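Local coordinates for protein caprin-2 (Danio rerio, PDB 4OUS) that probably takes part in canonical Wnt signalling through its C1q domain, which assembles as a trimer and binds calcium, at residues R5-A10 / N33-F38; A11-F16 / I117-K123; F57-A63 / D90-N96; Y69-N75 / Q107-H113. The protein carries 1 engineered substitution. All blocks are in the same frame, centred on the assembly; numbering follows the deposited sequence.

Contact 1 of 4, residues R5-A10 / N33-F38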
# COMPACT_ATOMS: atom_id res chain seq x y z
N ARG A 5 11.69 11.86 -15.71
CA ARG A 5 10.71 11.87 -14.64
C ARG A 5 9.47 11.15 -15.13
O ARG A 5 8.83 11.59 -16.09
CB ARG A 5 10.39 13.30 -14.20
CG ARG A 5 11.61 14.03 -13.66
CD ARG A 5 11.25 15.38 -13.07
NE ARG A 5 12.35 15.92 -12.27
CZ ARG A 5 12.32 17.09 -11.64
NH1 ARG A 5 11.25 17.86 -11.73
NH2 ARG A 5 13.37 17.49 -10.93
N VAL A 6 9.16 10.02 -14.51
CA VAL A 6 8.06 9.20 -14.98
C VAL A 6 7.23 8.76 -13.77
O VAL A 6 7.74 8.06 -12.89
CB VAL A 6 8.56 7.95 -15.74
CG1 VAL A 6 7.38 7.18 -16.32
CG2 VAL A 6 9.54 8.33 -16.84
N ALA A 7 5.98 9.18 -13.72
CA ALA A 7 5.09 8.82 -12.63
C ALA A 7 3.66 9.05 -13.04
O ALA A 7 3.36 10.04 -13.70
CB ALA A 7 5.41 9.63 -11.38
N PHE A 8 2.77 8.15 -12.65
CA PHE A 8 1.35 8.36 -12.88
C PHE A 8 0.58 7.98 -11.63
O PHE A 8 1.03 7.17 -10.82
CB PHE A 8 0.83 7.56 -14.09
CG PHE A 8 0.80 6.08 -13.87
CD1 PHE A 8 -0.34 5.45 -13.41
CD2 PHE A 8 1.93 5.32 -14.13
CE1 PHE A 8 -0.35 4.08 -13.20
CE2 PHE A 8 1.92 3.95 -13.92
CZ PHE A 8 0.78 3.34 -13.46
N SER A 9 -0.60 8.57 -11.50
CA SER A 9 -1.48 8.24 -10.40
C SER A 9 -2.90 8.38 -10.92
O SER A 9 -3.34 9.49 -11.23
CB SER A 9 -1.20 9.13 -9.21
OG SER A 9 -1.80 8.61 -8.04
N ALA A 10 -3.59 7.25 -11.05
CA ALA A 10 -4.87 7.17 -11.72
C ALA A 10 -5.96 6.71 -10.77
O ALA A 10 -5.69 6.06 -9.75
CB ALA A 10 -4.79 6.25 -12.91
N ASN A 33 0.70 12.44 -14.60
CA ASN A 33 1.13 11.58 -15.69
C ASN A 33 2.44 12.11 -16.27
O ASN A 33 2.55 12.38 -17.47
CB ASN A 33 0.03 11.47 -16.77
CG ASN A 33 0.21 10.26 -17.68
OD1 ASN A 33 1.02 9.36 -17.43
ND2 ASN A 33 -0.57 10.22 -18.76
N LEU A 34 3.42 12.29 -15.39
CA LEU A 34 4.76 12.72 -15.78
C LEU A 34 5.35 11.70 -16.74
O LEU A 34 5.41 10.51 -16.42
CB LEU A 34 5.66 12.89 -14.57
CG LEU A 34 5.24 13.92 -13.53
CD1 LEU A 34 6.17 13.87 -12.33
CD2 LEU A 34 5.21 15.32 -14.12
N GLY A 35 5.76 12.17 -17.91
CA GLY A 35 6.27 11.30 -18.94
C GLY A 35 5.23 10.84 -19.95
O GLY A 35 5.59 10.26 -20.98
N ASP A 36 3.96 11.11 -19.67
CA ASP A 36 2.86 10.81 -20.59
C ASP A 36 2.74 9.33 -20.94
O ASP A 36 2.29 8.99 -22.03
CB ASP A 36 2.99 11.60 -21.89
CG ASP A 36 3.15 13.07 -21.66
OD1 ASP A 36 2.12 13.74 -21.45
OD2 ASP A 36 4.30 13.55 -21.70
N MET A 37 3.11 8.46 -20.02
CA MET A 37 3.20 7.04 -20.35
C MET A 37 2.00 6.20 -19.89
O MET A 37 1.92 5.02 -20.24
CB MET A 37 4.50 6.45 -19.79
CG MET A 37 5.79 7.11 -20.30
SD MET A 37 5.88 7.42 -22.07
CE MET A 37 5.60 5.78 -22.65
N PHE A 38 1.08 6.78 -19.12
CA PHE A 38 -0.15 6.07 -18.79
C PHE A 38 -1.23 6.42 -19.79
O PHE A 38 -1.42 7.59 -20.12
CB PHE A 38 -0.63 6.39 -17.38
CG PHE A 38 -1.78 5.53 -16.93
CD1 PHE A 38 -1.54 4.24 -16.50
CD2 PHE A 38 -3.08 6.00 -16.96
CE1 PHE A 38 -2.59 3.43 -16.08
CE2 PHE A 38 -4.13 5.19 -16.54
CZ PHE A 38 -3.88 3.91 -16.10
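Two backbone hydrogen bonds join Ala7 and Leu34, an antiparallel hydrogen-bonded pair. Ala7 N donates to Leu34 O over 3.1 Å. The return bond, Leu34 N to Ala7 O, is 2.8 Å but bent and weak. Val6 CA adds a CA-H...O contact to Leu34 O at 3.3 Å. Segment 33-38 bends through a type II beta turn from Asn33 to Asp36, closed by Asp36 N to Asn33 O at 2.9 Å. Gly35 has a positive phi there, and a CB would crowd Arg5 O. The side-chain amide of Asn33 is satisfied at both ends by Phe38: Phe38 N donates to Asn33 OD1 and Asn33 ND2 to Phe38 O, each 3.1 Å. Phe38 CD1 lies over one face of the Phe8 ring, 3.5 Å from Phe8 CE1, in an offset stack with centroids 4.6 Å apart. Strand 7-12 lies between strands 29-34 and 125-134 in one sheet of the C1q jelly roll. Phe8 meets Phe45 of strand 44-46 and Phe127, while Ala7 packs on Leu132 of the second subunit.

Contact 2 of 4, residues A11-F16 / I117-K123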
# COMPACT_ATOMS: atom_id res chain seq x y z
N ALA A 11 -7.20 7.03 -11.12
CA ALA A 11 -8.35 6.59 -10.34
C ALA A 11 -9.51 6.30 -11.26
O ALA A 11 -9.61 6.86 -12.36
CB ALA A 11 -8.74 7.62 -9.30
N ARG A 12 -10.40 5.43 -10.81
CA ARG A 12 -11.60 5.14 -11.57
C ARG A 12 -12.81 5.75 -10.88
O ARG A 12 -13.05 5.49 -9.69
CB ARG A 12 -11.77 3.64 -11.75
CG ARG A 12 -12.31 3.32 -13.12
CD ARG A 12 -12.80 1.92 -13.20
NE ARG A 12 -14.01 1.85 -14.00
CZ ARG A 12 -14.04 1.55 -15.29
NH1 ARG A 12 -12.91 1.28 -15.94
NH2 ARG A 12 -15.21 1.49 -15.93
N THR A 13 -13.56 6.55 -11.63
CA THR A 13 -14.65 7.30 -11.02
C THR A 13 -16.03 6.80 -11.42
O THR A 13 -17.04 7.38 -11.04
CB THR A 13 -14.56 8.81 -11.34
OG1 THR A 13 -14.76 9.02 -12.74
CG2 THR A 13 -13.22 9.38 -10.92
N ALA A 14 -16.06 5.70 -12.17
CA ALA A 14 -17.30 5.00 -12.48
C ALA A 14 -17.07 3.51 -12.27
O ALA A 14 -15.94 3.04 -12.36
CB ALA A 14 -17.75 5.28 -13.91
N ASN A 15 -18.14 2.77 -11.99
CA ASN A 15 -18.01 1.34 -11.76
C ASN A 15 -17.46 0.62 -12.99
O ASN A 15 -17.59 1.09 -14.13
CB ASN A 15 -19.35 0.71 -11.39
CG ASN A 15 -19.90 1.19 -10.05
OD1 ASN A 15 -19.21 1.84 -9.25
ND2 ASN A 15 -21.16 0.86 -9.79
N PHE A 16 -16.84 -0.54 -12.75
CA PHE A 16 -16.47 -1.45 -13.84
C PHE A 16 -17.03 -2.82 -13.54
O PHE A 16 -16.59 -3.49 -12.59
CB PHE A 16 -14.95 -1.51 -14.03
CG PHE A 16 -14.50 -2.27 -15.26
CD1 PHE A 16 -15.14 -2.12 -16.48
CD2 PHE A 16 -13.40 -3.12 -15.20
CE1 PHE A 16 -14.71 -2.81 -17.60
CE2 PHE A 16 -12.97 -3.81 -16.31
CZ PHE A 16 -13.62 -3.65 -17.52
N ILE A 117 -15.85 -3.55 -9.85
CA ILE A 117 -15.14 -2.45 -9.21
C ILE A 117 -16.02 -1.24 -8.96
O ILE A 117 -16.77 -0.82 -9.84
CB ILE A 117 -13.93 -2.03 -10.07
CG1 ILE A 117 -12.98 -3.21 -10.26
CG2 ILE A 117 -13.22 -0.81 -9.48
CD1 ILE A 117 -11.82 -2.95 -11.19
N TYR A 118 -15.90 -0.66 -7.76
CA TYR A 118 -16.57 0.57 -7.41
C TYR A 118 -15.82 1.80 -7.87
O TYR A 118 -14.64 1.99 -7.54
CB TYR A 118 -16.76 0.64 -5.89
CG TYR A 118 -17.59 1.81 -5.45
CD1 TYR A 118 -18.97 1.75 -5.49
CD2 TYR A 118 -16.99 2.99 -5.02
CE1 TYR A 118 -19.75 2.83 -5.10
CE2 TYR A 118 -17.76 4.08 -4.64
CZ TYR A 118 -19.13 3.99 -4.67
OH TYR A 118 -19.90 5.07 -4.28
N GLY A 119 -16.50 2.65 -8.62
CA GLY A 119 -15.96 3.93 -9.02
C GLY A 119 -16.86 5.07 -8.60
O GLY A 119 -18.08 5.01 -8.78
N SER A 120 -16.27 6.11 -8.02
CA SER A 120 -17.00 7.34 -7.73
C SER A 120 -16.04 8.51 -7.69
O SER A 120 -14.82 8.35 -7.78
CB SER A 120 -17.74 7.24 -6.40
OG SER A 120 -16.86 7.50 -5.32
N SER A 121 -16.60 9.71 -7.55
CA SER A 121 -15.80 10.92 -7.49
C SER A 121 -14.90 10.98 -6.25
O SER A 121 -14.03 11.84 -6.19
CB SER A 121 -16.70 12.16 -7.52
OG SER A 121 -17.52 12.22 -6.37
N TRP A 122 -15.09 10.10 -5.27
CA TRP A 122 -14.19 10.10 -4.12
C TRP A 122 -12.95 9.23 -4.33
O TRP A 122 -12.08 9.18 -3.47
CB TRP A 122 -14.92 9.72 -2.83
CG TRP A 122 -15.37 10.93 -2.04
CD1 TRP A 122 -15.47 12.21 -2.51
CD2 TRP A 122 -15.76 10.98 -0.66
NE1 TRP A 122 -15.91 13.05 -1.51
CE2 TRP A 122 -16.09 12.31 -0.36
CE3 TRP A 122 -15.86 10.02 0.35
CZ2 TRP A 122 -16.51 12.71 0.91
CZ3 TRP A 122 -16.28 10.41 1.60
CH2 TRP A 122 -16.60 11.74 1.87
N LYS A 123 -12.88 8.56 -5.48
CA LYS A 123 -11.63 7.96 -5.95
C LYS A 123 -11.06 6.92 -4.96
O LYS A 123 -9.95 7.06 -4.44
CB LYS A 123 -10.62 9.07 -6.25
CG LYS A 123 -11.12 10.02 -7.34
CD LYS A 123 -10.29 11.30 -7.47
CE LYS A 123 -10.77 12.39 -6.53
NZ LYS A 123 -11.91 13.16 -7.11
O HOH W 1 -13.24 4.65 -7.11
O HOH W 2 -20.58 4.05 -8.42
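One side-chain oxygen, Asn15 OD1, stands in for a backbone acceptor here. It takes a nearly straight hydrogen bond from Gly119 N at 2.9 Å. Water 2 donates to the same Asn15 OD1 and to Gly119 O, 2.7 Å each. Gly119 itself lies against the opposing backbone, with its CA 3.5 Å from Ala14 O. A CB on it would clash with that oxygen. Regular pairing is confined to Phe16 and Ile117, a single antiparallel bridge: Phe16 N to Ile117 O is 2.9 Å and Ile117 N to Phe16 O is 2.8 Å. The contact ties the loop after strand 7-12 to the loop between strands 107-114 and 125-134, at one end of the C1q jelly roll. Water 1 fills a gap, donating to Arg12 O at 2.7 Å and to Tyr118 O at 3.0 Å. Arg12 braces its own loop, with NE on Ala14 O at 2.8 Å and NH2 on Asn15 O at 3.0 Å. Thr13 OG1 bonds to Asp28. Beyond Gly119, Ser120 OG accepts from Trp122 N at 3.1 Å, an ST turn. Trp122 then meets His113 of the second subunit edge-to-face.

Contact 3 of 4, residues F57-A63 / D90-N96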
# COMPACT_ATOMS: atom_id res chain seq x y z
N PHE A 57 -1.55 -0.44 -6.11
CA PHE A 57 -2.95 -0.31 -6.47
C PHE A 57 -3.84 -0.65 -5.29
O PHE A 57 -3.47 -1.45 -4.43
CB PHE A 57 -3.31 -1.18 -7.69
CG PHE A 57 -3.18 -2.67 -7.47
CD1 PHE A 57 -4.25 -3.41 -7.00
CD2 PHE A 57 -2.00 -3.33 -7.77
CE1 PHE A 57 -4.15 -4.78 -6.81
CE2 PHE A 57 -1.90 -4.71 -7.58
CZ PHE A 57 -2.98 -5.42 -7.11
N HIS A 58 -5.02 -0.03 -5.28
CA HIS A 58 -6.05 -0.24 -4.28
C HIS A 58 -7.38 -0.25 -5.01
O HIS A 58 -7.75 0.78 -5.58
CB HIS A 58 -6.06 0.89 -3.24
CG HIS A 58 -4.89 0.86 -2.31
ND1 HIS A 58 -3.68 1.45 -2.59
CD2 HIS A 58 -4.78 0.32 -1.07
CE1 HIS A 58 -2.86 1.26 -1.57
NE2 HIS A 58 -3.50 0.59 -0.63
N ILE A 59 -8.09 -1.37 -5.01
CA ILE A 59 -9.32 -1.48 -5.79
C ILE A 59 -10.49 -1.86 -4.88
O ILE A 59 -10.45 -2.90 -4.23
CB ILE A 59 -9.18 -2.51 -6.93
CG1 ILE A 59 -7.95 -2.23 -7.81
CG2 ILE A 59 -10.45 -2.57 -7.75
CD1 ILE A 59 -8.00 -0.93 -8.58
N LEU A 60 -11.52 -1.02 -4.82
CA LEU A 60 -12.69 -1.28 -4.00
C LEU A 60 -13.71 -2.07 -4.81
O LEU A 60 -14.05 -1.67 -5.93
CB LEU A 60 -13.30 0.03 -3.50
CG LEU A 60 -14.37 -0.11 -2.41
CD1 LEU A 60 -13.74 -0.49 -1.08
CD2 LEU A 60 -15.19 1.17 -2.28
N LYS A 61 -14.21 -3.18 -4.26
CA LYS A 61 -15.20 -3.98 -4.97
C LYS A 61 -16.61 -3.47 -4.75
O LYS A 61 -16.90 -2.83 -3.73
CB LYS A 61 -15.12 -5.44 -4.55
CG LYS A 61 -15.66 -5.75 -3.15
CD LYS A 61 -15.38 -7.20 -2.71
CE LYS A 61 -16.02 -8.24 -3.62
NZ LYS A 61 -17.51 -8.20 -3.57
N LEU A 62 -17.49 -3.77 -5.70
CA LEU A 62 -18.92 -3.59 -5.48
C LEU A 62 -19.39 -4.52 -4.37
O LEU A 62 -18.84 -5.62 -4.17
CB LEU A 62 -19.72 -3.88 -6.75
CG LEU A 62 -19.47 -2.98 -7.96
CD1 LEU A 62 -20.51 -3.24 -9.05
CD2 LEU A 62 -19.48 -1.52 -7.56
N ALA A 63 -20.42 -4.08 -3.67
CA ALA A 63 -21.02 -4.85 -2.59
C ALA A 63 -21.98 -5.89 -3.17
O ALA A 63 -23.20 -5.78 -3.03
CB ALA A 63 -21.73 -3.94 -1.61
N ASP A 90 -20.41 -6.63 1.62
CA ASP A 90 -20.01 -5.25 1.83
C ASP A 90 -18.90 -4.92 0.84
O ASP A 90 -18.37 -5.82 0.17
CB ASP A 90 -19.55 -5.05 3.28
CG ASP A 90 -19.67 -3.60 3.77
OD1 ASP A 90 -19.70 -2.66 2.95
OD2 ASP A 90 -19.71 -3.42 5.00
N HIS A 91 -18.53 -3.65 0.75
CA HIS A 91 -17.34 -3.29 0.01
C HIS A 91 -16.12 -3.84 0.73
O HIS A 91 -16.12 -4.06 1.95
CB HIS A 91 -17.24 -1.77 -0.14
CG HIS A 91 -18.42 -1.15 -0.80
ND1 HIS A 91 -18.68 -1.28 -2.15
CD2 HIS A 91 -19.41 -0.37 -0.30
CE1 HIS A 91 -19.78 -0.62 -2.45
NE2 HIS A 91 -20.25 -0.06 -1.34
N GLU A 92 -15.08 -4.07 -0.05
CA GLU A 92 -13.81 -4.61 0.42
C GLU A 92 -12.76 -4.18 -0.59
O GLU A 92 -13.10 -3.89 -1.73
CB GLU A 92 -13.83 -6.13 0.53
CG GLU A 92 -13.71 -6.74 1.92
CD GLU A 92 -12.31 -6.55 2.53
OE1 GLU A 92 -11.58 -5.60 2.17
OE2 GLU A 92 -11.88 -7.45 3.27
N THR A 93 -11.50 -4.19 -0.18
CA THR A 93 -10.43 -3.62 -0.99
C THR A 93 -9.37 -4.66 -1.33
O THR A 93 -8.83 -5.32 -0.44
CB THR A 93 -9.78 -2.43 -0.26
OG1 THR A 93 -10.80 -1.52 0.15
CG2 THR A 93 -8.78 -1.71 -1.15
N ALA A 94 -9.09 -4.78 -2.62
CA ALA A 94 -8.01 -5.63 -3.14
C ALA A 94 -6.82 -4.74 -3.46
O ALA A 94 -6.93 -3.84 -4.31
CB ALA A 94 -8.48 -6.39 -4.37
N SER A 95 -5.69 -4.97 -2.81
CA SER A 95 -4.52 -4.12 -2.99
C SER A 95 -3.24 -4.93 -3.03
O SER A 95 -3.15 -6.02 -2.44
CB SER A 95 -4.44 -3.07 -1.87
OG SER A 95 -4.24 -3.67 -0.60
N ASN A 96 -2.26 -4.41 -3.75
CA ASN A 96 -0.91 -4.96 -3.71
C ASN A 96 0.05 -3.93 -4.28
O ASN A 96 -0.32 -2.78 -4.55
CB ASN A 96 -0.82 -6.30 -4.46
CG ASN A 96 0.16 -7.26 -3.81
OD1 ASN A 96 1.18 -6.84 -3.25
ND2 ASN A 96 -0.12 -8.56 -3.87
O HOH W 3 -3.24 -1.94 1.34
O HOH W 4 -18.14 -8.31 -0.83
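Strands 57-60 and 93-96 run antiparallel, their axes 4.5 Å apart at closest and their directions at 169°. Phe57 with Asn96 and Ile59 with Ala94 are hydrogen-bonded pairs. The bonds of the Ile59 pair are the shorter ones: Ile59 N to Ala94 O and Ala94 N to Ile59 O are both 2.8 Å. Lys61 N to Glu92 O, at 2.9 Å, carries the pairing further. Next, His91 ND1 donates to Lys61 O at 2.8 Å, so a side chain takes over the bonding. Ala63 CB sits over the face of the His91 ring, 4.0 Å from its centroid, in a CH-pi contact. Strand 93-102 is one of the two edge strands of this sheet of the C1q jelly roll within the chain. Phe57, Ile59 and Ala94 face the strands of the other sheet. His58, Leu60, Thr93 and Ser95 lie on the reverse face, where His58 ND1 bonds to His97 of the second subunit. Water 3 bridges His58 NE2 at 3.2 Å and Ser95 OG at 2.8 Å. Glu92 OE2 binds the calcium ion, as do the Glu92 OE2 atoms of both other subunits. Glu92 OE1 accepts from Thr93 N at 2.7 Å.

Contact 4 of 4, residues Y69-N75 / Q107-H113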
# COMPACT_ATOMS: atom_id res chain seq x y z
N TYR A 69 -10.94 -10.35 -7.70
CA TYR A 69 -9.58 -10.80 -7.99
C TYR A 69 -8.95 -9.83 -8.97
O TYR A 69 -9.49 -9.64 -10.07
CB TYR A 69 -9.58 -12.19 -8.62
CG TYR A 69 -9.91 -13.37 -7.74
CD1 TYR A 69 -8.90 -14.20 -7.26
CD2 TYR A 69 -11.23 -13.70 -7.44
CE1 TYR A 69 -9.19 -15.30 -6.49
CE2 TYR A 69 -11.53 -14.81 -6.66
CZ TYR A 69 -10.50 -15.61 -6.19
OH TYR A 69 -10.78 -16.71 -5.42
N ILE A 70 -7.81 -9.26 -8.60
CA ILE A 70 -7.06 -8.34 -9.44
C ILE A 70 -5.68 -8.90 -9.69
O ILE A 70 -5.03 -9.40 -8.76
CB ILE A 70 -6.90 -6.95 -8.76
CG1 ILE A 70 -8.25 -6.35 -8.37
CG2 ILE A 70 -6.10 -6.00 -9.63
CD1 ILE A 70 -9.11 -5.97 -9.55
N ASN A 71 -5.20 -8.81 -10.93
CA ASN A 71 -3.81 -9.13 -11.25
C ASN A 71 -3.07 -7.89 -11.74
O ASN A 71 -3.57 -7.18 -12.62
CB ASN A 71 -3.68 -10.20 -12.34
CG ASN A 71 -4.56 -11.40 -12.11
OD1 ASN A 71 -5.50 -11.64 -12.87
ND2 ASN A 71 -4.25 -12.18 -11.07
N LEU A 72 -1.87 -7.65 -11.21
CA LEU A 72 -0.94 -6.71 -11.83
C LEU A 72 -0.18 -7.47 -12.91
O LEU A 72 0.52 -8.45 -12.62
CB LEU A 72 0.02 -6.13 -10.80
CG LEU A 72 1.07 -5.16 -11.35
CD1 LEU A 72 0.46 -3.82 -11.72
CD2 LEU A 72 2.24 -4.98 -10.38
N MET A 73 -0.36 -7.03 -14.15
CA MET A 73 0.20 -7.68 -15.33
C MET A 73 1.41 -6.93 -15.84
O MET A 73 1.42 -5.69 -15.84
CB MET A 73 -0.84 -7.73 -16.44
CG MET A 73 -2.19 -8.29 -16.04
SD MET A 73 -2.14 -10.05 -15.61
CE MET A 73 -1.68 -10.77 -17.19
N ARG A 74 2.41 -7.66 -16.30
CA ARG A 74 3.47 -7.08 -17.12
C ARG A 74 3.43 -7.84 -18.43
O ARG A 74 3.68 -9.05 -18.47
CB ARG A 74 4.84 -7.16 -16.44
CG ARG A 74 5.94 -6.44 -17.19
CD ARG A 74 6.66 -7.33 -18.20
NE ARG A 74 7.58 -8.27 -17.56
CZ ARG A 74 7.40 -9.58 -17.49
NH1 ARG A 74 8.33 -10.33 -16.90
NH2 ARG A 74 6.31 -10.15 -17.98
N ASN A 75 3.11 -7.12 -19.50
CA ASN A 75 2.78 -7.73 -20.79
C ASN A 75 1.67 -8.77 -20.56
O ASN A 75 0.58 -8.37 -20.16
CB ASN A 75 4.05 -8.27 -21.47
CG ASN A 75 5.04 -7.16 -21.77
OD1 ASN A 75 4.65 -6.00 -21.94
ND2 ASN A 75 6.32 -7.50 -21.84
N GLN A 107 4.58 -3.21 -21.01
CA GLN A 107 3.36 -2.59 -20.53
C GLN A 107 2.90 -3.20 -19.22
O GLN A 107 2.95 -4.42 -19.03
CB GLN A 107 2.27 -2.70 -21.59
CG GLN A 107 2.59 -1.83 -22.81
CD GLN A 107 1.48 -1.83 -23.84
OE1 GLN A 107 0.89 -2.86 -24.12
NE2 GLN A 107 1.20 -0.66 -24.40
N VAL A 108 2.49 -2.34 -18.30
CA VAL A 108 2.04 -2.77 -16.99
C VAL A 108 0.60 -2.28 -16.82
O VAL A 108 0.29 -1.13 -17.15
CB VAL A 108 2.96 -2.25 -15.87
CG1 VAL A 108 2.43 -2.63 -14.50
CG2 VAL A 108 4.38 -2.79 -16.06
N TRP A 109 -0.27 -3.15 -16.34
CA TRP A 109 -1.70 -2.87 -16.31
C TRP A 109 -2.37 -3.76 -15.29
O TRP A 109 -1.79 -4.74 -14.83
CB TRP A 109 -2.32 -3.07 -17.71
CG TRP A 109 -2.03 -4.40 -18.37
CD1 TRP A 109 -0.84 -4.80 -18.93
CD2 TRP A 109 -2.95 -5.48 -18.56
NE1 TRP A 109 -0.97 -6.06 -19.45
CE2 TRP A 109 -2.25 -6.50 -19.24
CE3 TRP A 109 -4.29 -5.69 -18.23
CZ2 TRP A 109 -2.85 -7.71 -19.59
CZ3 TRP A 109 -4.89 -6.88 -18.58
CH2 TRP A 109 -4.16 -7.88 -19.25
N LEU A 110 -3.59 -3.40 -14.90
CA LEU A 110 -4.37 -4.21 -13.98
C LEU A 110 -5.46 -4.96 -14.72
O LEU A 110 -6.17 -4.40 -15.56
CB LEU A 110 -5.00 -3.36 -12.88
CG LEU A 110 -4.05 -2.59 -11.97
CD1 LEU A 110 -4.84 -1.80 -10.94
CD2 LEU A 110 -3.07 -3.51 -11.28
N ARG A 111 -5.59 -6.24 -14.38
CA ARG A 111 -6.61 -7.11 -14.92
C ARG A 111 -7.67 -7.40 -13.86
O ARG A 111 -7.34 -7.81 -12.74
CB ARG A 111 -6.00 -8.42 -15.42
CG ARG A 111 -7.00 -9.33 -16.10
CD ARG A 111 -6.32 -10.52 -16.74
NE ARG A 111 -5.86 -11.47 -15.74
CZ ARG A 111 -5.37 -12.67 -16.05
NH1 ARG A 111 -5.27 -13.04 -17.32
NH2 ARG A 111 -4.98 -13.49 -15.09
N LEU A 112 -8.93 -7.22 -14.24
CA LEU A 112 -10.06 -7.65 -13.44
C LEU A 112 -10.30 -9.11 -13.77
O LEU A 112 -10.88 -9.43 -14.81
CB LEU A 112 -11.29 -6.80 -13.74
CG LEU A 112 -12.55 -7.16 -12.96
CD1 LEU A 112 -12.32 -7.08 -11.47
CD2 LEU A 112 -13.70 -6.26 -13.38
N HIS A 113 -9.79 -10.01 -12.94
CA HIS A 113 -9.96 -11.43 -13.19
C HIS A 113 -11.42 -11.83 -12.96
O HIS A 113 -12.06 -12.38 -13.86
CB HIS A 113 -9.01 -12.24 -12.32
CG HIS A 113 -9.29 -13.70 -12.34
ND1 HIS A 113 -9.23 -14.46 -13.49
CD2 HIS A 113 -9.66 -14.55 -11.35
CE1 HIS A 113 -9.54 -15.71 -13.20
NE2 HIS A 113 -9.81 -15.79 -11.91
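Met73, Arg111 and Asn71 lose the most surface in this contact, and all three lie on one face of the paired strands. Met73 CB covers the face of the Trp109 five-membered ring, 3.5 Å from its centroid, a CH-pi contact. Its sulfur adds an oblique Met-aromatic contact, with Met73 SD 4.9 Å from the centroid of the six-membered ring. Met73 SD also lies over the Arg111 guanidinium. That group is held at its edge by Asn71: Arg111 NE and NH2 each donate to Asn71 OD1 at 2.9 Å. Backbone bonds fix both pairs. Arg111 N to Asn71 O and Met73 N to Trp109 O are each 2.8 Å. At the far end Asn75 finishes the pairing. Asn75 N donates to Gln107 O at 2.7 Å, Asn75 OD1 accepts from Gln107 N at 2.9 Å, and Asn75 O accepts from Trp109 NE1 at 2.9 Å. The other face is mostly apolar: Leu72 CD1 lies 3.6 Å from both Val108 CG1 and Leu110 CD2. Arg74 is the exception, and its charged end forms a salt bridge with Glu77. This face packs against the second sheet of the C1q jelly roll, with Ile70, Leu72 and Leu110 on Phe57 of strand 51-60. Strand 68-74 sits between 77-84 and 107-114, and Trp122 of the third subunit packs on Asn71 and Arg111.

The four contacts span both sheets of the C1q jelly roll. Contacts 1 and 3 belong to the same sheet, centres 23 Å apart on opposite sides of the chain's centre. Contact 4 lies in the other sheet, 15 Å from contact 3 centre to centre, and Phe57 packs on Ile70 and Leu110. Contacts 1 and 2 share strand 7-12. Contact 2 pairs segments near the chain's two ends; contacts 3 and 4 both lie between those segments in sequence, and their own segments alternate. Contacts 2 and 3, centres 11 Å apart, touch through Tyr118 and Leu60. Contacts 1, 2 and 3 touch the second subunit and 3 and 4 the third, so each lies at a trimer interface.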